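Local coordinates for protein indole-3-pyruvate decarboxylase (Azospirillum brasilense, PDB 2NXW) that decarboxylates indole-3-pyruvate and phenylpyruvate with thiamine diphosphate and magnesium, the former giving indole-3-acetaldehyde in auxin biosynthesis, at residues 378-383 and 404-409; 451-456 and 492-497; 457-462 and 469-474. All blocks are in the same frame, centred on the assembly; numbering follows the deposited sequence.

Contact 1. Residues 378-383 and 404-409; sequences DIARAV and LFTAMD
Ala380, on helix 376-388, brings a single methyl group to helix 402-407 and the turn that follows it, and that methyl has two neighbours. Its CB lies 4.1 Å from Thr406 CG2, methyl against methyl, and on another side 4.0 Å from the backbone oxygen Asp409 O. No hydrogen bond crosses the interface; it is van der Waals packing over a small area, 122 Å² with both sides summed. The smallness of alanine lets the backbones come close, with Ala380 CA 6.3 Å from Asp409 CA. Thr406 offers its methyl rather than its hydroxyl because CG2 stands anti to the backbone N and reaches toward helix 376-388. The same rotation (chi1 -56°) sets OG1 beside its own backbone N, where the hydroxyl is hydrogen-bonded to Asp402 O one helical turn back. The polar branch is thus satisfied inside its own helix and the apolar branch is left for the contact. Asp409 takes part through its main chain: its N bonds to Thr406 O at 2.9 Å, a tighter turn than the four-residue bond from Met408 N to Leu404 O, while its carboxylate leads away from Ala380. The carbonyl touched by the alanine methyl is not without a mate, since Asp409 O also accepts a hydrogen bond from Asn384 ND2, further along the helix that carries Ala380. On a different side of that helix, Ile379 and Val383 rest on strand 470-475 and on Leu519 and Leu523 of helix 516-528. The Thr406 side chain lies about 7 Å from thiamine diphosphate, and Asp402 N is itself bonded to the cofactor. The arrangement is buried packing of one helix on another and the turn after it, on the sheet of the C-terminal domain, the diphosphate-binding domain of thiamine-dependent decarboxylases.

Contact 2. Residues 451-456 and 492-497; sequences AFQMTG and NDLDDW. With TPP (thiamine diphosphate), chain E.
The side-chain amide of Gln453 lies flat on the indole of Trp497 and stacks like a second ring, the two planes only 13° apart. Gln453 CD sits 3.4 Å above the indole plane, shifted toward the rim, with the two amide ends over different parts of the ring system: OE1 is 3.4 Å from Trp497 CZ2, and NE2 is 3.4 Å from Trp497 NE1. That last pair consists of two donors and is no hydrogen bond; it follows from the stacking. Behind the amide, Gln453 CG makes a CH-pi contact, 3.8 Å from the centroid of the six-membered ring and 3° off its normal. The chain beyond CG is extended (chi2 173°), which carries the amide across the indole. Leu494 closes in on the nitrogen end, its CD1 4.0 Å from Gln453 NE2. The oxygen end is held from elsewhere: Gln453 OE1 is hydrogen-bonded to Ser66 OG of the second subunit. Arg463 of that subunit makes a cation-pi contact with Trp497, placing the stack at the subunit interface. With the indole of Trp497 cut back to an alanine here, the Gln453 amide would probably lose the surface it lies on, and Arg463 of the second subunit its aromatic partner. On the cofactor side of the helix, Ala451 N donates to the diphosphate oxygen O1A of thiamine diphosphate at 2.9 Å, and Met454 CE reaches N1' of the aminopyrimidine at 3.9 Å. Gly450 N also bonds the cofactor, and Asp449 binds magnesium, as do Asn476 and Ser478. Helix 449-455 thus begins at the diphosphate, in the GDG...NN thiamine diphosphate motif of this enzyme family, with Leu494 and Trp497 of the 492-497 loop packed on Gln453, and the Leu494 side chain about 5 Å from the magnesium ion.

Contact 3. Residues 457-462 and 469-474; sequences WELGNC and PIVILF
Glu458 O is gripped twice by one residue: Asn461 N bonds to it at 3.0 Å and the side-chain Asn461 ND2 at 3.2 Å, both from the same face of the carbonyl plane. The side-chain bond is bent (N-H...O 135°), and it ties the asparagine back over the 3-10 turn, whose regular bonds include Gly460 N to Trp457 O. Asn461 OD1 is meanwhile bonded to Arg464 NH2, and ND2 is also hydrogen-bonded to Ser66 OG, so both ends of the amide are held. The face turned to the strand is apolar. Leu459 slides past Val471, the two side chains running in opposite directions, with both of its methyls near one branch: CD2 is 3.9 Å and CD1 4.0 Å from Val471 CG2. Val471 presents that branch because its other methyl, CG1, stands anti to the backbone N (chi1 -177°). Leu459 CD2 also meets Pro469 CG at 4.1 Å. At the far end Cys462 SG touches the proline ring at CD, 3.7 Å away, so Pro469 is met by two side chains. Leu459 packs further on Val428 of helix 427-437 and on Phe533. The pair belongs to a beta-alpha-beta crossover: the chain leaves strand 443-448, passes through helix 449-455, this 3-10 turn and the short helix 462-465, and returns as strand 470-475, which lies between strands 443-448 and 534-539 in the parallel sheet.

In the fold
From the N terminus, contact 1 comes first, closing a 20-residue excursion through strand 395-398 and bringing helix 402-407 back to helix 376-388. It is complete before contact 2 opens at 451-456. Contact 2 spans the next 35 residues as far as the 492-497 loop, and contact 3 lies wholly within that span, joining the turn 457-462 to strand 470-475 across only six residues. Strand 470-475 connects the set: Ile379 and Thr406 of contact 1 pack on Phe474, whereas Phe452 from contact 2 packs on Leu473. Contacts 1 and 2 do not touch, their nearest atoms being about 9 Å apart. Contacts 2 and 3 both reach the second subunit.

Contact 1. Residues 378-383 and 404-409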
# COMPACT_ATOMS: atom_id res chain seq x y z
N ASP A 378 -20.20 -43.34 5.57
CA ASP A 378 -21.05 -44.31 4.89
C ASP A 378 -21.06 -44.00 3.40
O ASP A 378 -21.13 -44.90 2.56
CB ASP A 378 -22.47 -44.27 5.44
CG ASP A 378 -22.53 -44.70 6.89
OD1 ASP A 378 -21.94 -45.75 7.21
OD2 ASP A 378 -23.17 -43.99 7.69
N ILE A 379 -20.99 -42.71 3.06
CA ILE A 379 -20.97 -42.32 1.66
C ILE A 379 -19.65 -42.79 1.05
O ILE A 379 -19.63 -43.32 -0.06
CB ILE A 379 -21.16 -40.80 1.51
CG1 ILE A 379 -22.55 -40.41 2.04
CG2 ILE A 379 -21.03 -40.39 0.03
CD1 ILE A 379 -22.77 -38.90 2.11
N ALA A 380 -18.55 -42.65 1.78
CA ALA A 380 -17.27 -43.13 1.27
C ALA A 380 -17.32 -44.65 1.09
O ALA A 380 -16.86 -45.18 0.08
CB ALA A 380 -16.14 -42.75 2.23
N ARG A 381 -17.90 -45.37 2.05
CA ARG A 381 -17.98 -46.82 1.93
C ARG A 381 -18.85 -47.22 0.74
O ARG A 381 -18.53 -48.19 0.05
CB ARG A 381 -18.55 -47.46 3.20
CG ARG A 381 -17.60 -47.44 4.39
CD ARG A 381 -18.27 -48.02 5.64
NE ARG A 381 -17.74 -47.41 6.86
CZ ARG A 381 -16.53 -47.65 7.36
NH1 ARG A 381 -15.70 -48.49 6.75
NH2 ARG A 381 -16.13 -47.02 8.45
N ALA A 382 -19.93 -46.49 0.49
CA ALA A 382 -20.82 -46.84 -0.62
C ALA A 382 -20.08 -46.74 -1.95
O ALA A 382 -20.16 -47.63 -2.79
CB ALA A 382 -22.04 -45.93 -0.64
N VAL A 383 -19.35 -45.65 -2.12
CA VAL A 383 -18.58 -45.41 -3.33
C VAL A 383 -17.49 -46.45 -3.48
O VAL A 383 -17.33 -47.05 -4.54
CB VAL A 383 -17.97 -43.97 -3.30
CG1 VAL A 383 -16.83 -43.83 -4.33
CG2 VAL A 383 -19.07 -42.94 -3.56
N LEU A 404 -15.19 -32.59 0.93
CA LEU A 404 -13.78 -32.73 0.54
C LEU A 404 -13.05 -33.66 1.51
O LEU A 404 -12.28 -34.52 1.10
CB LEU A 404 -13.09 -31.36 0.55
CG LEU A 404 -11.58 -31.40 0.31
CD1 LEU A 404 -11.23 -32.19 -0.95
CD2 LEU A 404 -11.07 -29.98 0.22
N PHE A 405 -13.29 -33.49 2.80
CA PHE A 405 -12.66 -34.33 3.80
C PHE A 405 -13.09 -35.79 3.63
O PHE A 405 -12.30 -36.71 3.88
CB PHE A 405 -12.98 -33.80 5.20
CG PHE A 405 -12.25 -32.53 5.53
CD1 PHE A 405 -11.12 -32.56 6.35
CD2 PHE A 405 -12.66 -31.31 5.01
CE1 PHE A 405 -10.40 -31.39 6.63
CE2 PHE A 405 -11.95 -30.13 5.28
CZ PHE A 405 -10.81 -30.18 6.10
N THR A 406 -14.33 -36.00 3.19
CA THR A 406 -14.84 -37.34 2.95
C THR A 406 -14.22 -37.92 1.68
O THR A 406 -13.88 -39.10 1.62
CB THR A 406 -16.36 -37.32 2.78
OG1 THR A 406 -16.96 -36.70 3.93
CG2 THR A 406 -16.90 -38.73 2.66
N ALA A 407 -14.07 -37.08 0.65
CA ALA A 407 -13.49 -37.52 -0.62
C ALA A 407 -12.06 -38.02 -0.45
O ALA A 407 -11.60 -38.84 -1.25
CB ALA A 407 -13.55 -36.39 -1.64
N MET A 408 -11.36 -37.53 0.57
CA MET A 408 -9.99 -37.98 0.80
C MET A 408 -9.98 -39.49 1.04
O MET A 408 -8.95 -40.15 0.83
CB MET A 408 -9.37 -37.27 2.01
CG MET A 408 -9.13 -35.78 1.83
SD MET A 408 -7.94 -35.43 0.50
CE MET A 408 -6.43 -36.03 1.23
N ASP A 409 -11.11 -40.04 1.48
CA ASP A 409 -11.21 -41.47 1.75
C ASP A 409 -11.98 -42.25 0.69
O ASP A 409 -12.44 -43.37 0.93
CB ASP A 409 -11.82 -41.72 3.14
CG ASP A 409 -10.84 -41.41 4.25
OD1 ASP A 409 -9.62 -41.57 4.03
OD2 ASP A 409 -11.29 -41.02 5.35

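Contact 2. Residues 451-456 and 492-497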
# COMPACT_ATOMS: atom_id res chain seq x y z
N ALA A 451 -22.77 -25.13 -0.14
CA ALA A 451 -22.14 -24.90 -1.44
C ALA A 451 -23.11 -25.10 -2.60
O ALA A 451 -23.04 -24.38 -3.60
CB ALA A 451 -20.94 -25.79 -1.62
N PHE A 452 -24.01 -26.08 -2.49
CA PHE A 452 -24.95 -26.30 -3.56
C PHE A 452 -25.86 -25.07 -3.73
O PHE A 452 -26.23 -24.72 -4.84
CB PHE A 452 -25.80 -27.54 -3.30
CG PHE A 452 -26.55 -28.02 -4.50
CD1 PHE A 452 -26.02 -29.02 -5.31
CD2 PHE A 452 -27.76 -27.45 -4.84
CE1 PHE A 452 -26.70 -29.44 -6.47
CE2 PHE A 452 -28.45 -27.86 -5.99
CZ PHE A 452 -27.91 -28.86 -6.80
N GLN A 453 -26.23 -24.43 -2.63
CA GLN A 453 -27.08 -23.24 -2.70
C GLN A 453 -26.40 -22.13 -3.51
O GLN A 453 -27.05 -21.25 -4.03
CB GLN A 453 -27.38 -22.71 -1.30
CG GLN A 453 -28.28 -23.60 -0.47
CD GLN A 453 -28.39 -23.08 0.94
OE1 GLN A 453 -28.25 -21.88 1.18
NE2 GLN A 453 -28.66 -23.98 1.88
N MET A 454 -25.07 -22.19 -3.58
CA MET A 454 -24.31 -21.20 -4.32
C MET A 454 -24.25 -21.46 -5.83
O MET A 454 -24.62 -20.59 -6.62
CB MET A 454 -22.87 -21.12 -3.80
CG MET A 454 -22.73 -20.69 -2.35
SD MET A 454 -20.97 -20.66 -1.89
CE MET A 454 -21.06 -19.80 -0.30
N THR A 455 -23.83 -22.66 -6.20
CA THR A 455 -23.61 -22.97 -7.61
C THR A 455 -24.12 -24.32 -8.09
O THR A 455 -23.86 -24.69 -9.23
CB THR A 455 -22.11 -22.93 -7.92
OG1 THR A 455 -21.46 -23.96 -7.17
CG2 THR A 455 -21.51 -21.56 -7.58
N GLY A 456 -24.85 -25.07 -7.26
CA GLY A 456 -25.34 -26.37 -7.70
C GLY A 456 -26.35 -26.27 -8.84
O GLY A 456 -26.51 -27.22 -9.62
N ASN A 492 -25.01 -20.92 11.88
CA ASN A 492 -24.54 -22.03 11.05
C ASN A 492 -25.65 -23.03 10.78
O ASN A 492 -25.48 -23.97 10.00
CB ASN A 492 -23.34 -22.72 11.69
CG ASN A 492 -22.10 -21.84 11.70
OD1 ASN A 492 -21.33 -21.84 12.67
ND2 ASN A 492 -21.90 -21.10 10.62
N ASP A 493 -26.79 -22.84 11.45
CA ASP A 493 -27.95 -23.70 11.23
C ASP A 493 -28.65 -23.22 9.96
O ASP A 493 -29.09 -22.07 9.90
CB ASP A 493 -28.97 -23.58 12.37
CG ASP A 493 -28.48 -24.17 13.67
OD1 ASP A 493 -27.54 -24.99 13.67
OD2 ASP A 493 -29.09 -23.84 14.71
N LEU A 494 -28.76 -24.09 8.96
CA LEU A 494 -29.44 -23.70 7.73
C LEU A 494 -30.82 -24.34 7.71
O LEU A 494 -31.13 -25.22 8.52
CB LEU A 494 -28.62 -24.13 6.50
CG LEU A 494 -27.20 -23.54 6.43
CD1 LEU A 494 -26.48 -24.04 5.19
CD2 LEU A 494 -27.26 -22.01 6.43
N ASP A 495 -31.64 -23.88 6.78
CA ASP A 495 -33.01 -24.36 6.65
C ASP A 495 -33.01 -25.64 5.82
O ASP A 495 -31.98 -26.08 5.30
CB ASP A 495 -33.84 -23.29 5.95
CG ASP A 495 -35.29 -23.28 6.38
OD1 ASP A 495 -35.77 -24.30 6.92
OD2 ASP A 495 -35.95 -22.24 6.17
N ASP A 496 -34.19 -26.23 5.70
CA ASP A 496 -34.38 -27.44 4.91
C ASP A 496 -34.68 -27.02 3.48
O ASP A 496 -35.62 -26.28 3.24
CB ASP A 496 -35.57 -28.24 5.47
CG ASP A 496 -35.96 -29.44 4.61
OD1 ASP A 496 -35.06 -30.23 4.26
OD2 ASP A 496 -37.16 -29.58 4.30
N TRP A 497 -33.82 -27.43 2.54
CA TRP A 497 -34.03 -27.16 1.12
C TRP A 497 -34.20 -28.56 0.54
O TRP A 497 -33.40 -29.46 0.83
CB TRP A 497 -32.80 -26.50 0.48
CG TRP A 497 -32.51 -25.10 0.94
CD1 TRP A 497 -32.31 -24.68 2.23
CD2 TRP A 497 -32.26 -23.96 0.10
NE1 TRP A 497 -31.94 -23.34 2.24
CE2 TRP A 497 -31.91 -22.88 0.95
CE3 TRP A 497 -32.30 -23.75 -1.29
CZ2 TRP A 497 -31.59 -21.61 0.46
CZ3 TRP A 497 -31.99 -22.48 -1.78
CH2 TRP A 497 -31.64 -21.43 -0.90
N1' TPP E . -17.74 -18.30 1.20
C2' TPP E . -16.99 -18.86 0.23
CM2 TPP E . -17.19 -18.43 -1.21
N3' TPP E . -16.07 -19.78 0.53
C4' TPP E . -15.85 -20.20 1.81
N4' TPP E . -14.85 -21.09 2.06
C5' TPP E . -16.67 -19.67 2.86
C6' TPP E . -17.61 -18.68 2.51
C7' TPP E . -16.52 -20.12 4.34
N3 TPP E . -16.92 -21.58 4.59
C2 TPP E . -15.95 -22.49 4.68
S1 TPP E . -16.79 -23.99 5.01
C5 TPP E . -18.42 -23.32 5.04
C4 TPP E . -18.22 -21.97 4.79
CM4 TPP E . -19.42 -20.98 4.74
C6 TPP E . -19.66 -24.10 5.27
C7 TPP E . -19.89 -25.06 4.09
O7 TPP E . -21.18 -25.58 4.30
PA TPP E . -21.49 -26.83 3.37
O1A TPP E . -21.31 -26.53 1.88
O2A TPP E . -22.93 -27.19 3.69
O3A TPP E . -20.56 -28.07 3.73
PB TPP E . -20.38 -28.58 5.29
O1B TPP E . -21.74 -28.61 5.99
O2B TPP E . -19.76 -30.00 5.14
O3B TPP E . -19.40 -27.68 6.03

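Contact 3. Residues 457-462 and 469-474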
# COMPACT_ATOMS: atom_id res chain seq x y z
N TRP A 457 -27.01 -25.12 -8.93
CA TRP A 457 -28.02 -24.85 -9.95
C TRP A 457 -27.48 -24.93 -11.37
O TRP A 457 -28.25 -25.04 -12.34
CB TRP A 457 -28.62 -23.46 -9.68
CG TRP A 457 -28.86 -23.25 -8.21
CD1 TRP A 457 -28.17 -22.41 -7.38
CD2 TRP A 457 -29.79 -23.96 -7.39
NE1 TRP A 457 -28.61 -22.56 -6.09
CE2 TRP A 457 -29.60 -23.51 -6.06
CE3 TRP A 457 -30.76 -24.95 -7.64
CZ2 TRP A 457 -30.35 -24.01 -4.98
CZ3 TRP A 457 -31.49 -25.45 -6.57
CH2 TRP A 457 -31.28 -24.97 -5.25
N GLU A 458 -26.16 -24.88 -11.50
CA GLU A 458 -25.57 -24.97 -12.83
C GLU A 458 -25.89 -26.31 -13.49
O GLU A 458 -25.75 -26.44 -14.71
CB GLU A 458 -24.06 -24.75 -12.74
CG GLU A 458 -23.67 -23.34 -12.32
CD GLU A 458 -23.96 -22.28 -13.38
OE1 GLU A 458 -24.15 -22.64 -14.56
OE2 GLU A 458 -23.98 -21.09 -13.02
N LEU A 459 -26.35 -27.28 -12.71
CA LEU A 459 -26.71 -28.58 -13.26
C LEU A 459 -27.84 -28.44 -14.29
O LEU A 459 -28.03 -29.34 -15.11
CB LEU A 459 -27.14 -29.53 -12.14
CG LEU A 459 -26.00 -30.07 -11.26
CD1 LEU A 459 -26.62 -30.77 -10.05
CD2 LEU A 459 -25.12 -31.05 -12.06
N GLY A 460 -28.58 -27.33 -14.24
CA GLY A 460 -29.64 -27.13 -15.22
C GLY A 460 -29.11 -27.02 -16.65
O GLY A 460 -29.89 -27.04 -17.61
N ASN A 461 -27.80 -26.89 -16.80
CA ASN A 461 -27.17 -26.79 -18.12
C ASN A 461 -26.68 -28.11 -18.66
O ASN A 461 -26.22 -28.17 -19.81
CB ASN A 461 -25.99 -25.81 -18.06
CG ASN A 461 -26.44 -24.41 -17.74
OD1 ASN A 461 -27.14 -23.78 -18.53
ND2 ASN A 461 -26.03 -23.90 -16.57
N CYS A 462 -26.78 -29.18 -17.88
CA CYS A 462 -26.28 -30.48 -18.32
C CYS A 462 -26.86 -30.99 -19.63
O CYS A 462 -26.10 -31.48 -20.48
CB CYS A 462 -26.49 -31.53 -17.24
SG CYS A 462 -25.40 -31.33 -15.81
N PRO A 469 -23.33 -35.86 -15.11
CA PRO A 469 -22.61 -36.18 -13.87
C PRO A 469 -23.47 -36.71 -12.73
O PRO A 469 -24.69 -36.49 -12.70
CB PRO A 469 -21.94 -34.85 -13.51
CG PRO A 469 -22.92 -33.83 -14.02
CD PRO A 469 -23.32 -34.41 -15.37
N ILE A 470 -22.82 -37.46 -11.84
CA ILE A 470 -23.48 -37.98 -10.64
C ILE A 470 -23.05 -37.00 -9.56
O ILE A 470 -21.86 -36.69 -9.42
CB ILE A 470 -22.97 -39.38 -10.25
CG1 ILE A 470 -23.35 -40.38 -11.35
CG2 ILE A 470 -23.61 -39.83 -8.92
CD1 ILE A 470 -22.75 -41.78 -11.17
N VAL A 471 -24.03 -36.52 -8.80
CA VAL A 471 -23.75 -35.56 -7.74
C VAL A 471 -24.28 -36.05 -6.41
O VAL A 471 -25.48 -36.31 -6.29
CB VAL A 471 -24.42 -34.21 -8.06
CG1 VAL A 471 -24.06 -33.16 -7.00
CG2 VAL A 471 -23.96 -33.72 -9.43
N ILE A 472 -23.40 -36.18 -5.43
CA ILE A 472 -23.82 -36.59 -4.09
C ILE A 472 -23.79 -35.31 -3.24
O ILE A 472 -22.73 -34.75 -3.00
CB ILE A 472 -22.90 -37.65 -3.46
CG1 ILE A 472 -22.86 -38.90 -4.36
CG2 ILE A 472 -23.43 -38.03 -2.08
CD1 ILE A 472 -21.90 -39.98 -3.87
N LEU A 473 -24.98 -34.86 -2.83
CA LEU A 473 -25.13 -33.65 -2.04
C LEU A 473 -25.27 -34.02 -0.57
O LEU A 473 -26.22 -34.70 -0.19
CB LEU A 473 -26.37 -32.90 -2.54
CG LEU A 473 -26.60 -31.43 -2.16
CD1 LEU A 473 -27.82 -30.91 -2.93
CD2 LEU A 473 -26.80 -31.29 -0.64
N PHE A 474 -24.31 -33.57 0.23
CA PHE A 474 -24.27 -33.84 1.67
C PHE A 474 -25.19 -32.80 2.33
O PHE A 474 -24.79 -31.65 2.53
CB PHE A 474 -22.83 -33.66 2.20
CG PHE A 474 -21.86 -34.75 1.78
CD1 PHE A 474 -20.96 -35.26 2.70
CD2 PHE A 474 -21.80 -35.21 0.46
CE1 PHE A 474 -20.00 -36.21 2.33
CE2 PHE A 474 -20.85 -36.16 0.07
CZ PHE A 474 -19.95 -36.66 1.01